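Side-chain contact in tyrosine--tRNA ligase (Archaeoglobus fulgidus, PDB 2CYB), which probably attaches tyrosine to its cognate tRNA in two steps, by way of an ATP-dependent tyrosyl-adenylate: residues A[37-42]-A[47-52]. Numbering follows the deposited sequence.
Sequences VGYEPS and LGHMMT. With TYR (tyrosine), chain C.
H49, the last residue of the HIGH region in this class I synthetase, meets Y39 of strand 34-39 where the first strand of a Rossmann-type beta-alpha-beta unit faces the helix that follows it. ND1 of H49 comes 3.6 Å from CD2 of Y39, which lies in the plane of the imidazole at its edge. The two rings meet obliquely, with their planes at 38°.

Further along the phenol, OH of Y39 forms a 2.7 Å hydrogen bond with OG1 of T52, and either hydroxyl could be the donor. With chi1 at 52°, T52 holds OG1 between its backbone N and carbonyl carbon, from where it meets the Y39 ring at the edge, near the ring plane. The same OG1 lies 3.1 Å from the carbonyl O of H49, one turn back in the helix; its single proton has both this oxygen and the Y39 OH within reach and can go to only one of them. CG1 of V37 sits over one face of the phenol, 3.5 Å above its plane and toward the rim, and that methyl also reaches OG1 of T52 at 4.0 Å.

Strand 34-39 illustrates how such a unit divides its labour: V37 and Y39 send their side chains to helix 47-61, while G38, between them and having none, lets the ring of the bound tyrosine lie close against the backbone, its O 3.3 Å from CD2 of the ligand. Past the strand end, CB of S42 approaches NE2 of H49 at 4.2 Å, while OG of S42 is hydrogen-bonded to the carbonyl O of E44 within the connecting loop.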
# COMPACT_ATOMS: atom_id res chain seq x y z
N VAL A 37 19.24 12.74 0.60
CA VAL A 37 18.23 13.13 1.56
C VAL A 37 17.01 13.27 0.66
O VAL A 37 17.12 13.71 -0.49
CB VAL A 37 18.48 14.50 2.25
CG1 VAL A 37 17.29 14.80 3.18
CG2 VAL A 37 19.77 14.46 3.07
N GLY A 38 15.87 12.86 1.18
CA GLY A 38 14.65 12.98 0.40
C GLY A 38 13.78 14.02 1.06
O GLY A 38 13.79 14.14 2.29
N TYR A 39 13.05 14.78 0.26
CA TYR A 39 12.16 15.81 0.79
C TYR A 39 10.79 15.79 0.13
O TYR A 39 10.69 15.75 -1.10
CB TYR A 39 12.74 17.21 0.56
CG TYR A 39 14.10 17.48 1.16
CD1 TYR A 39 15.26 17.31 0.39
CD2 TYR A 39 14.23 17.94 2.47
CE1 TYR A 39 16.52 17.61 0.92
CE2 TYR A 39 15.49 18.25 3.00
CZ TYR A 39 16.63 18.08 2.22
OH TYR A 39 17.87 18.38 2.72
N GLU A 40 9.73 15.85 0.93
CA GLU A 40 8.39 15.94 0.36
C GLU A 40 8.34 17.40 -0.06
O GLU A 40 8.60 18.29 0.74
CB GLU A 40 7.31 15.71 1.42
CG GLU A 40 7.28 14.35 2.05
CD GLU A 40 6.11 14.20 3.02
OE1 GLU A 40 6.16 13.30 3.88
OE2 GLU A 40 5.14 14.98 2.91
N PRO A 41 8.02 17.69 -1.33
CA PRO A 41 7.98 19.10 -1.74
C PRO A 41 7.13 19.94 -0.77
O PRO A 41 5.99 19.59 -0.48
CB PRO A 41 7.39 19.04 -3.14
CG PRO A 41 7.94 17.74 -3.65
CD PRO A 41 7.73 16.81 -2.48
N SER A 42 7.71 21.02 -0.26
CA SER A 42 7.02 21.90 0.69
C SER A 42 7.02 23.35 0.23
O SER A 42 8.05 23.87 -0.20
CB SER A 42 7.68 21.81 2.06
OG SER A 42 7.12 22.75 2.96
N LEU A 47 14.44 26.40 8.37
CA LEU A 47 15.68 25.98 9.00
C LEU A 47 15.80 24.48 9.14
O LEU A 47 16.90 23.93 9.09
CB LEU A 47 15.83 26.64 10.38
CG LEU A 47 16.08 28.15 10.34
CD1 LEU A 47 16.24 28.69 11.76
CD2 LEU A 47 17.33 28.43 9.53
N GLY A 48 14.66 23.80 9.29
CA GLY A 48 14.68 22.35 9.41
C GLY A 48 15.28 21.72 8.17
O GLY A 48 16.09 20.79 8.27
N HIS A 49 14.90 22.23 7.00
CA HIS A 49 15.43 21.72 5.74
C HIS A 49 16.92 22.03 5.67
O HIS A 49 17.72 21.20 5.24
CB HIS A 49 14.75 22.40 4.55
CG HIS A 49 13.30 22.09 4.42
ND1 HIS A 49 12.83 20.98 3.75
CD2 HIS A 49 12.21 22.73 4.90
CE1 HIS A 49 11.51 20.95 3.82
NE2 HIS A 49 11.11 22.00 4.52
N MET A 50 17.27 23.25 6.08
CA MET A 50 18.66 23.69 6.05
C MET A 50 19.55 22.82 6.94
O MET A 50 20.76 22.77 6.75
CB MET A 50 18.75 25.16 6.46
CG MET A 50 18.05 26.09 5.47
SD MET A 50 18.04 27.84 5.92
CE MET A 50 16.34 28.07 6.36
N MET A 51 18.94 22.13 7.88
CA MET A 51 19.66 21.23 8.79
C MET A 51 20.29 20.09 7.97
O MET A 51 21.49 19.83 8.06
CB MET A 51 18.70 20.65 9.81
CG MET A 51 19.29 19.60 10.73
SD MET A 51 20.49 20.29 11.87
CE MET A 51 19.58 21.63 12.46
N THR A 52 19.46 19.43 7.17
CA THR A 52 19.92 18.32 6.35
C THR A 52 20.64 18.80 5.10
O THR A 52 21.50 18.10 4.57
CB THR A 52 18.74 17.38 5.95
OG1 THR A 52 17.67 18.14 5.38
CG2 THR A 52 18.24 16.62 7.17
N TYR C . 10.27 10.86 5.01
CA TYR C . 11.02 12.11 4.72
C TYR C . 10.50 13.26 5.58
O TYR C . 11.04 14.38 5.44
CB TYR C . 10.90 12.44 3.23
CG TYR C . 11.52 11.37 2.37
CD1 TYR C . 10.78 10.72 1.38
CD2 TYR C . 12.86 11.01 2.55
CE1 TYR C . 11.37 9.72 0.59
CE2 TYR C . 13.45 10.02 1.78
CZ TYR C . 12.70 9.38 0.79
OH TYR C . 13.31 8.43 0.02
OXT TYR C . 9.58 13.04 6.39